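Local coordinates for tricorn protease (Thermoplasma acidophilum, PDB 1K32), which probably breaks down peptides released by the proteasome, acting as a six-chain serine protease whose beta-propeller domains are thought to gate substrate passage, at residues I27-C32 with G265-F270; D33-H38 with R65-R70; I454-M459 with P477-D482. One frame throughout, in Å; residues are numbered along the deposited sequence.

In the fold
Contacts 1 and 2 share one blade, the antiparallel sheet 18-49 at the start of the first beta-propeller, and their centres lie about 11 Å apart. Strand 26-31 of that blade meets strand 266-270 of the last of six sheets in contact 1; the next strand, 34-39, meets strand 66-73 of the second sheet in contact 2. Along the chain contact 2 is nested in the long loop that contact 1 closes. Contact 3 follows later, in the second, seven-sheet propeller, between strands 451-458 and 474-479, its centre about 62 Å from that of contact 1, on the opposite side of the chain's centre. Contact 1 thus joins first and last blades, contacts 2 and 3 successive ones.

Contact 1 of 3, residues I27-C32 with G265-F270; sequences IIFVCC and GSIYIF
Ile-267 is the main bump here: its two branches diverge and fill the hollow between Ile-27 and Phe-29 on the facing strand. CG2 of Ile-267 points at CG2 of Ile-27, 4.3 Å away, while its CD1 swings the other way and comes to rest 4.1 Å from CB of Phe-29. That spread depends on the second torsion of Ile-267, which at -57° folds CD1 back instead of letting the chain run straight out. CG1 of the same residue lies 4.4 Å from CG of Phe-29 and meets the ring obliquely.

The interlock works in the other direction too. Ile-27 keeps an extended tail, with CD1 anti to CA (chi2 173°), and reaches past Ile-267 to Ile-269. Its CD1 lies 3.8 Å from CD1 of Ile-269, closer than the other apolar touches, and 4.1 Å from CG1 of Ile-269. The two tails cross at a slant. Ile-269 starts with its CB turned to the flank, and its own extended chain brings CD1 back to the seam.

All this happens where the six-bladed propeller, the first of the two, closes, with the first blade face to face against the last. The two strands run nearly antiparallel at 158°, but with axes 9.5 Å apart they are layers and not sheet neighbours. No hydrogen bond crosses between these segments, whose contact is made by interlocked side chains; at one end the backbone of Gly-265 bonds that of Leu-17.

Leu-260, from the strand beside 266-270, packs against Ile-27, Ile-267 and Ile-269 alike, and Ile-280 touches the first two. Pro-20 fills in next to Phe-29 and Ile-267, while the ring of Phe-29 meets that of Trp-36, the planes nearly parallel.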
loop_
_atom_site.group_PDB
_atom_site.type_symbol
_atom_site.label_atom_id
_atom_site.label_comp_id
_atom_site.label_asym_id
_atom_site.label_seq_id
_atom_site.Cartn_x
_atom_site.Cartn_y
_atom_site.Cartn_z
ATOM N N ILE A 27 -30.985 -69.389 15.675
ATOM C CA ILE A 27 -30.400 -68.968 14.416
ATOM C C ILE A 27 -30.208 -67.472 14.445
ATOM O O ILE A 27 -31.138 -66.742 14.766
ATOM C CB ILE A 27 -31.321 -69.298 13.245
ATOM C CG1 ILE A 27 -31.255 -70.794 12.953
ATOM C CG2 ILE A 27 -30.953 -68.466 12.044
ATOM C CD1 ILE A 27 -32.264 -71.252 11.929
ATOM N N ILE A 28 -28.997 -67.018 14.140
ATOM C CA ILE A 28 -28.724 -65.588 14.087
ATOM C C ILE A 28 -28.530 -65.238 12.616
ATOM O O ILE A 28 -28.124 -66.083 11.811
ATOM C CB ILE A 28 -27.469 -65.185 14.923
ATOM C CG1 ILE A 28 -26.244 -66.009 14.528
ATOM C CG2 ILE A 28 -27.785 -65.342 16.395
ATOM C CD1 ILE A 28 -24.959 -65.628 15.313
ATOM N N PHE A 29 -28.844 -64.003 12.259
ATOM C CA PHE A 29 -28.731 -63.576 10.882
ATOM C C PHE A 29 -28.728 -62.063 10.842
ATOM O O PHE A 29 -29.000 -61.407 11.844
ATOM C CB PHE A 29 -29.918 -64.135 10.062
ATOM C CG PHE A 29 -31.267 -63.705 10.574
ATOM C CD1 PHE A 29 -31.815 -62.477 10.196
ATOM C CD2 PHE A 29 -31.961 -64.492 11.491
ATOM C CE1 PHE A 29 -33.027 -62.036 10.729
ATOM C CE2 PHE A 29 -33.179 -64.059 12.032
ATOM C CZ PHE A 29 -33.710 -62.826 11.650
ATOM N N VAL A 30 -28.414 -61.517 9.671
ATOM C CA VAL A 30 -28.374 -60.079 9.502
ATOM C C VAL A 30 -29.622 -59.599 8.781
ATOM O O VAL A 30 -30.115 -60.250 7.855
ATOM C CB VAL A 30 -27.131 -59.634 8.690
ATOM C CG1 VAL A 30 -27.192 -58.137 8.460
ATOM C CG2 VAL A 30 -25.827 -60.006 9.443
ATOM N N CYS A 31 -30.140 -58.467 9.236
ATOM C CA CYS A 31 -31.314 -57.842 8.639
ATOM C C CYS A 31 -31.160 -56.362 8.921
ATOM O O CYS A 31 -31.002 -55.970 10.082
ATOM C CB CYS A 31 -32.610 -58.364 9.277
ATOM S SG CYS A 31 -34.096 -57.521 8.682
ATOM N N CYS A 32 -31.208 -55.551 7.866
ATOM C CA CYS A 32 -31.038 -54.105 7.976
ATOM C C CYS A 32 -29.684 -53.755 8.620
ATOM O O CYS A 32 -29.583 -52.826 9.427
ATOM C CB CYS A 32 -32.181 -53.469 8.784
ATOM S SG CYS A 32 -33.823 -53.516 8.009
ATOM N N GLY A 265 -32.818 -63.816 -0.125
ATOM C CA GLY A 265 -33.451 -63.047 0.931
ATOM C C GLY A 265 -34.073 -63.848 2.061
ATOM O O GLY A 265 -34.581 -63.263 3.008
ATOM N N SER A 266 -34.055 -65.176 1.970
ATOM C CA SER A 266 -34.621 -66.010 3.028
ATOM C C SER A 266 -33.554 -66.877 3.681
ATOM O O SER A 266 -32.470 -67.079 3.132
ATOM C CB SER A 266 -35.737 -66.909 2.485
ATOM O OG SER A 266 -36.937 -66.179 2.263
ATOM N N ILE A 267 -33.879 -67.383 4.862
ATOM C CA ILE A 267 -32.982 -68.234 5.629
ATOM C C ILE A 267 -33.505 -69.669 5.555
ATOM O O ILE A 267 -34.683 -69.920 5.810
ATOM C CB ILE A 267 -32.943 -67.804 7.116
ATOM C CG1 ILE A 267 -32.544 -66.328 7.233
ATOM C CG2 ILE A 267 -32.006 -68.714 7.897
ATOM C CD1 ILE A 267 -31.218 -65.975 6.593
ATOM N N TYR A 268 -32.624 -70.602 5.218
ATOM C CA TYR A 268 -33.006 -72.000 5.103
ATOM C C TYR A 268 -32.123 -72.924 5.939
ATOM O O TYR A 268 -31.010 -72.566 6.311
ATOM C CB TYR A 268 -32.906 -72.461 3.657
ATOM C CG TYR A 268 -33.823 -71.770 2.666
ATOM C CD1 TYR A 268 -33.502 -70.527 2.127
ATOM C CD2 TYR A 268 -34.975 -72.403 2.211
ATOM C CE1 TYR A 268 -34.311 -69.937 1.137
ATOM C CE2 TYR A 268 -35.785 -71.825 1.228
ATOM C CZ TYR A 268 -35.447 -70.603 0.695
ATOM O OH TYR A 268 -36.227 -70.072 -0.307
ATOM N N ILE A 269 -32.632 -74.124 6.203
ATOM C CA ILE A 269 -31.894 -75.130 6.953
ATOM C C ILE A 269 -31.776 -76.396 6.113
ATOM O O ILE A 269 -32.758 -76.863 5.536
ATOM C CB ILE A 269 -32.597 -75.532 8.268
ATOM C CG1 ILE A 269 -32.634 -74.356 9.241
ATOM C CG2 ILE A 269 -31.873 -76.721 8.887
ATOM C CD1 ILE A 269 -33.254 -74.707 10.589
ATOM N N PHE A 270 -30.570 -76.941 6.045
ATOM C CA PHE A 270 -30.330 -78.176 5.317
ATOM C C PHE A 270 -29.943 -79.251 6.331
ATOM O O PHE A 270 -28.965 -79.091 7.073
ATOM C CB PHE A 270 -29.198 -77.999 4.307
ATOM C CG PHE A 270 -28.757 -79.286 3.665
ATOM C CD1 PHE A 270 -29.634 -80.022 2.879
ATOM C CD2 PHE A 270 -27.468 -79.769 3.858
ATOM C CE1 PHE A 270 -29.232 -81.221 2.298
ATOM C CE2 PHE A 270 -27.058 -80.971 3.279
ATOM C CZ PHE A 270 -27.943 -81.695 2.500
#

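Contact 2 of 3, residues D33-H38 with R65-R70; sequences DDLWEH and RKIAIR
Leu-35 pushes a single methyl, CD1, in between two isoleucines of the facing strand, and the apolar contact amounts to little more than that. CD1 of Leu-35 lies 3.9 Å from CD1 of Ile-69 and 4.2 Å from CG2 of Ile-67. It therefore meets the tip of one long branch and the short branch of the other. Ile-69 gets there with its chain extended (chi2 171°). The torsions of Leu-35 are unusual, chi1 being -139°, and its exact rotamer is doubtful. All three residues are buried.

Polar interactions leave the seam to the hydrocarbons, and no hydrogen bond joins these two segments. Glu-37, whose CB also faces the other strand, forms a salt bridge with Arg-46 in its own sheet, and Asp-34 pairs with Lys-47 there. On the 65-70 side, NH1 of Arg-70 bonds the carbonyl O of Phe-108 and OG of Ser-102.

Third strand of the first blade against second strand of the next, with Leu-35 set against Ile-67 and Ile-69: this is the blade-to-blade packing of a beta-propeller.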
loop_
_atom_site.group_PDB
_atom_site.type_symbol
_atom_site.label_atom_id
_atom_site.label_comp_id
_atom_site.label_asym_id
_atom_site.label_seq_id
_atom_site.Cartn_x
_atom_site.Cartn_y
_atom_site.Cartn_z
ATOM N N ASP A 33 -28.653 -54.516 8.257
ATOM C CA ASP A 33 -27.292 -54.289 8.751
ATOM C C ASP A 33 -27.092 -54.620 10.232
ATOM O O ASP A 33 -25.987 -54.511 10.748
ATOM C CB ASP A 33 -26.890 -52.829 8.515
ATOM C CG ASP A 33 -27.162 -52.363 7.096
ATOM O OD1 ASP A 33 -26.998 -51.153 6.839
ATOM O OD2 ASP A 33 -27.531 -53.197 6.239
ATOM N N ASP A 34 -28.157 -55.019 10.918
ATOM C CA ASP A 34 -28.061 -55.354 12.336
ATOM C C ASP A 34 -28.133 -56.870 12.528
ATOM O O ASP A 34 -28.469 -57.600 11.603
ATOM C CB ASP A 34 -29.181 -54.650 13.103
ATOM C CG ASP A 34 -28.970 -53.138 13.187
ATOM O OD1 ASP A 34 -29.958 -52.393 13.306
ATOM O OD2 ASP A 34 -27.812 -52.696 13.151
ATOM N N LEU A 35 -27.813 -57.343 13.726
ATOM C CA LEU A 35 -27.829 -58.773 14.010
ATOM C C LEU A 35 -29.112 -59.159 14.727
ATOM O O LEU A 35 -29.526 -58.497 15.676
ATOM C CB LEU A 35 -26.630 -59.160 14.895
ATOM C CG LEU A 35 -25.846 -60.456 14.639
ATOM C CD1 LEU A 35 -25.302 -60.983 15.969
ATOM C CD2 LEU A 35 -26.709 -61.499 13.948
ATOM N N TRP A 36 -29.728 -60.248 14.288
ATOM C CA TRP A 36 -30.969 -60.704 14.906
ATOM C C TRP A 36 -30.843 -62.150 15.359
ATOM O O TRP A 36 -29.973 -62.884 14.889
ATOM C CB TRP A 36 -32.139 -60.612 13.910
ATOM C CG TRP A 36 -32.480 -59.228 13.449
ATOM C CD1 TRP A 36 -31.744 -58.438 12.609
ATOM C CD2 TRP A 36 -33.659 -58.478 13.775
ATOM N NE1 TRP A 36 -32.395 -57.249 12.387
ATOM C CE2 TRP A 36 -33.572 -57.246 13.091
ATOM C CE3 TRP A 36 -34.778 -58.727 14.582
ATOM C CZ2 TRP A 36 -34.563 -56.265 13.186
ATOM C CZ3 TRP A 36 -35.767 -57.746 14.680
ATOM C CH2 TRP A 36 -35.650 -56.531 13.982
ATOM N N GLU A 37 -31.722 -62.564 16.265
ATOM C CA GLU A 37 -31.716 -63.938 16.745
ATOM C C GLU A 37 -33.136 -64.489 16.646
ATOM O O GLU A 37 -34.101 -63.830 17.033
ATOM C CB GLU A 37 -31.208 -64.034 18.194
ATOM C CG GLU A 37 -30.775 -65.444 18.561
ATOM C CD GLU A 37 -30.279 -65.592 19.989
ATOM O OE1 GLU A 37 -31.121 -65.706 20.907
ATOM O OE2 GLU A 37 -29.044 -65.593 20.197
ATOM N N HIS A 38 -33.252 -65.695 16.105
ATOM C CA HIS A 38 -34.541 -66.343 15.944
ATOM C C HIS A 38 -34.529 -67.713 16.618
ATOM O O HIS A 38 -33.613 -68.507 16.420
ATOM C CB HIS A 38 -34.857 -66.477 14.449
ATOM C CG HIS A 38 -36.158 -67.159 14.164
ATOM N ND1 HIS A 38 -36.235 -68.468 13.736
ATOM C CD2 HIS A 38 -37.434 -66.716 14.258
ATOM C CE1 HIS A 38 -37.505 -68.800 13.579
ATOM N NE2 HIS A 38 -38.252 -67.756 13.888
ATOM N N ARG A 65 -22.585 -69.484 23.588
ATOM C CA ARG A 65 -22.755 -68.448 24.608
ATOM C C ARG A 65 -22.374 -67.051 24.092
ATOM O O ARG A 65 -23.098 -66.074 24.291
ATOM C CB ARG A 65 -21.894 -68.782 25.829
ATOM C CG ARG A 65 -22.082 -70.198 26.383
ATOM C CD ARG A 65 -23.038 -70.233 27.560
ATOM N NE ARG A 65 -22.547 -69.444 28.688
ATOM C CZ ARG A 65 -23.282 -69.132 29.748
ATOM N NH1 ARG A 65 -22.762 -68.407 30.731
ATOM N NH2 ARG A 65 -24.540 -69.544 29.825
ATOM N N LYS A 66 -21.221 -66.960 23.447
ATOM C CA LYS A 66 -20.752 -65.691 22.915
ATOM C C LYS A 66 -20.859 -65.700 21.385
ATOM O O LYS A 66 -20.925 -66.763 20.756
ATOM C CB LYS A 66 -19.295 -65.460 23.334
ATOM C CG LYS A 66 -18.779 -64.053 23.046
ATOM C CD LYS A 66 -17.278 -63.941 23.267
ATOM C CE LYS A 66 -16.898 -64.171 24.702
ATOM N NZ LYS A 66 -15.419 -64.107 24.872
ATOM N N ILE A 67 -20.886 -64.512 20.793
ATOM C CA ILE A 67 -20.970 -64.391 19.344
ATOM C C ILE A 67 -19.892 -63.444 18.828
ATOM O O ILE A 67 -19.753 -62.320 19.317
ATOM C CB ILE A 67 -22.361 -63.863 18.909
ATOM C CG1 ILE A 67 -23.453 -64.851 19.331
ATOM C CG2 ILE A 67 -22.388 -63.633 17.396
ATOM C CD1 ILE A 67 -24.850 -64.329 19.106
ATOM N N ALA A 68 -19.126 -63.904 17.845
ATOM C CA ALA A 68 -18.079 -63.077 17.253
ATOM C C ALA A 68 -18.718 -62.333 16.078
ATOM O O ALA A 68 -19.443 -62.929 15.271
ATOM C CB ALA A 68 -16.927 -63.943 16.792
ATOM N N ILE A 69 -18.454 -61.037 15.978
ATOM C CA ILE A 69 -19.081 -60.224 14.941
ATOM C C ILE A 69 -18.146 -59.359 14.098
ATOM O O ILE A 69 -17.229 -58.719 14.630
ATOM C CB ILE A 69 -20.125 -59.281 15.587
ATOM C CG1 ILE A 69 -21.132 -60.096 16.404
ATOM C CG2 ILE A 69 -20.828 -58.466 14.512
ATOM C CD1 ILE A 69 -22.072 -59.249 17.258
ATOM N N ARG A 70 -18.389 -59.339 12.786
ATOM C CA ARG A 70 -17.607 -58.501 11.874
ATOM C C ARG A 70 -18.473 -57.301 11.478
ATOM O O ARG A 70 -19.584 -57.454 10.966
ATOM C CB ARG A 70 -17.178 -59.260 10.607
ATOM C CG ARG A 70 -16.327 -58.382 9.664
ATOM C CD ARG A 70 -15.823 -59.110 8.423
ATOM N NE ARG A 70 -14.918 -58.302 7.581
ATOM C CZ ARG A 70 -15.308 -57.362 6.717
ATOM N NH1 ARG A 70 -14.422 -56.703 5.994
ATOM N NH2 ARG A 70 -16.588 -57.075 6.567
#

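Contact 3 of 3, residues I454-M459 with P477-D482; sequences IHVYDM and PAFDAD
Directly after Phe-479, whose ring meets Val-456 across the seam, OD2 of Asp-480 is gripped by two backbone amides, those of Lys-484 and Asn-485. The double hold ties down the turn that leads out of strand 474-479, just where the chain leaves the contact.

Within the seam everything is apolar. Phe-479 turns its ring edge to its partner: CG1 of Val-456 lies near the ring plane, 4.5 Å from CZ. A first torsion of -67° sets CG of Phe-479 anti to its carbonyl carbon, and this brings the far end of the ring in although the CB itself points to the flank. Val-456 answers with CG1 held anti to the backbone N (chi1 179°). It is a loose touch, at the limit of contact.

Two residues earlier on each strand, Ile-454 lies slantwise against the Pro-477 ring. CD1 of Ile-454 approaches CD of Pro-477 to 4.1 Å, and CG2 of Ile-454 lies 4.4 Å from CB of Pro-477. The backbones are nearest here too, with the CA atoms of Ile-454 and Pro-477 7.5 Å apart. On the other face of its strand, the ring of His-455 turns back toward the preceding residue, ND1 giving a weak hydrogen bond of 3.3 Å to the carbonyl O of Ile-454.

The two strands belong to successive blades of the seven-bladed propeller, and 477-482 lies in a WD40-like repeat. Leu-486, on the strand paired with 474-479, packs against Val-456, Pro-477 and Phe-479. From the blade of 451-458, Ala-436 on strand 434-441 touches Pro-477 and Phe-479, while Leu-542 and Met-545 reach Val-456 from a loop.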
loop_
_atom_site.group_PDB
_atom_site.type_symbol
_atom_site.label_atom_id
_atom_site.label_comp_id
_atom_site.label_asym_id
_atom_site.label_seq_id
_atom_site.Cartn_x
_atom_site.Cartn_y
_atom_site.Cartn_z
ATOM N N ILE A 454 -10.069 -30.713 -34.774
ATOM C CA ILE A 454 -11.190 -29.839 -34.506
ATOM C C ILE A 454 -12.025 -29.741 -35.783
ATOM O O ILE A 454 -11.485 -29.516 -36.861
ATOM C CB ILE A 454 -10.725 -28.415 -34.131
ATOM C CG1 ILE A 454 -9.908 -28.459 -32.828
ATOM C CG2 ILE A 454 -11.948 -27.480 -34.012
ATOM C CD1 ILE A 454 -10.602 -29.143 -31.673
ATOM N N HIS A 455 -13.328 -29.955 -35.663
ATOM C CA HIS A 455 -14.236 -29.827 -36.809
ATOM C C HIS A 455 -15.174 -28.675 -36.509
ATOM O O HIS A 455 -15.526 -28.446 -35.354
ATOM C CB HIS A 455 -15.083 -31.085 -37.008
ATOM C CG HIS A 455 -14.393 -32.175 -37.759
ATOM N ND1 HIS A 455 -13.089 -32.074 -38.191
ATOM C CD2 HIS A 455 -14.824 -33.403 -38.138
ATOM C CE1 HIS A 455 -12.743 -33.196 -38.802
ATOM N NE2 HIS A 455 -13.778 -34.019 -38.781
ATOM N N VAL A 456 -15.582 -27.949 -37.542
ATOM C CA VAL A 456 -16.498 -26.845 -37.333
ATOM C C VAL A 456 -17.736 -27.035 -38.199
ATOM O O VAL A 456 -17.633 -27.233 -39.416
ATOM C CB VAL A 456 -15.855 -25.500 -37.679
ATOM C CG1 VAL A 456 -16.870 -24.385 -37.460
ATOM C CG2 VAL A 456 -14.607 -25.294 -36.834
ATOM N N TYR A 457 -18.898 -26.983 -37.557
ATOM C CA TYR A 457 -20.179 -27.142 -38.235
ATOM C C TYR A 457 -20.841 -25.787 -38.469
ATOM O O TYR A 457 -21.028 -25.009 -37.529
ATOM C CB TYR A 457 -21.107 -28.013 -37.385
ATOM C CG TYR A 457 -22.449 -28.283 -38.016
ATOM C CD1 TYR A 457 -22.547 -29.052 -39.177
ATOM C CD2 TYR A 457 -23.621 -27.782 -37.452
ATOM C CE1 TYR A 457 -23.780 -29.319 -39.759
ATOM C CE2 TYR A 457 -24.867 -28.044 -38.029
ATOM C CZ TYR A 457 -24.933 -28.814 -39.184
ATOM O OH TYR A 457 -26.147 -29.072 -39.776
ATOM N N ASP A 458 -21.186 -25.503 -39.718
ATOM C CA ASP A 458 -21.847 -24.247 -40.062
ATOM C C ASP A 458 -23.350 -24.504 -40.155
ATOM O O ASP A 458 -23.813 -25.205 -41.067
ATOM C CB ASP A 458 -21.339 -23.716 -41.411
ATOM C CG ASP A 458 -21.844 -22.298 -41.726
ATOM O OD1 ASP A 458 -22.870 -21.864 -41.159
ATOM O OD2 ASP A 458 -21.215 -21.614 -42.562
ATOM N N MET A 459 -24.098 -23.939 -39.208
ATOM C CA MET A 459 -25.553 -24.079 -39.168
ATOM C C MET A 459 -26.181 -23.598 -40.481
ATOM O O MET A 459 -27.227 -24.098 -40.898
ATOM C CB MET A 459 -26.135 -23.278 -37.998
ATOM C CG MET A 459 -25.819 -23.839 -36.620
ATOM S SD MET A 459 -26.748 -25.333 -36.223
ATOM C CE MET A 459 -28.206 -24.635 -35.521
ATOM N N PRO A 477 -11.904 -26.010 -28.147
ATOM C CA PRO A 477 -12.206 -24.873 -29.033
ATOM C C PRO A 477 -13.017 -23.778 -28.324
ATOM O O PRO A 477 -13.868 -24.052 -27.476
ATOM C CB PRO A 477 -13.003 -25.515 -30.171
ATOM C CG PRO A 477 -13.700 -26.694 -29.475
ATOM C CD PRO A 477 -12.566 -27.248 -28.610
ATOM N N ALA A 478 -12.753 -22.531 -28.679
ATOM C CA ALA A 478 -13.474 -21.406 -28.100
ATOM C C ALA A 478 -13.473 -20.236 -29.080
ATOM O O ALA A 478 -12.406 -19.812 -29.536
ATOM C CB ALA A 478 -12.835 -20.991 -26.770
ATOM N N PHE A 479 -14.662 -19.749 -29.438
ATOM C CA PHE A 479 -14.780 -18.607 -30.348
ATOM C C PHE A 479 -14.667 -17.319 -29.540
ATOM O O PHE A 479 -14.961 -17.312 -28.360
ATOM C CB PHE A 479 -16.144 -18.579 -31.063
ATOM C CG PHE A 479 -16.359 -19.705 -32.022
ATOM C CD1 PHE A 479 -17.063 -20.840 -31.637
ATOM C CD2 PHE A 479 -15.848 -19.637 -33.307
ATOM C CE1 PHE A 479 -17.253 -21.895 -32.521
ATOM C CE2 PHE A 479 -16.028 -20.681 -34.205
ATOM C CZ PHE A 479 -16.735 -21.818 -33.811
ATOM N N ASP A 480 -14.227 -16.237 -30.171
ATOM C CA ASP A 480 -14.164 -14.960 -29.465
ATOM C C ASP A 480 -15.578 -14.375 -29.499
ATOM O O ASP A 480 -16.431 -14.837 -30.263
ATOM C CB ASP A 480 -13.144 -14.000 -30.110
ATOM C CG ASP A 480 -13.339 -13.834 -31.610
ATOM O OD1 ASP A 480 -12.492 -13.161 -32.239
ATOM O OD2 ASP A 480 -14.320 -14.366 -32.165
ATOM N N ALA A 481 -15.830 -13.377 -28.664
ATOM C CA ALA A 481 -17.153 -12.767 -28.577
ATOM C C ALA A 481 -17.771 -12.344 -29.915
ATOM O O ALA A 481 -18.962 -12.533 -30.140
ATOM C CB ALA A 481 -17.101 -11.573 -27.627
ATOM N N ASP A 482 -16.964 -11.783 -30.805
ATOM C CA ASP A 482 -17.465 -11.321 -32.095
ATOM C C ASP A 482 -17.627 -12.427 -33.129
ATOM O O ASP A 482 -17.964 -12.154 -34.273
ATOM C CB ASP A 482 -16.540 -10.234 -32.660
ATOM C CG ASP A 482 -16.598 -8.940 -31.863
ATOM O OD1 ASP A 482 -15.831 -8.007 -32.198
ATOM O OD2 ASP A 482 -17.403 -8.848 -30.904
#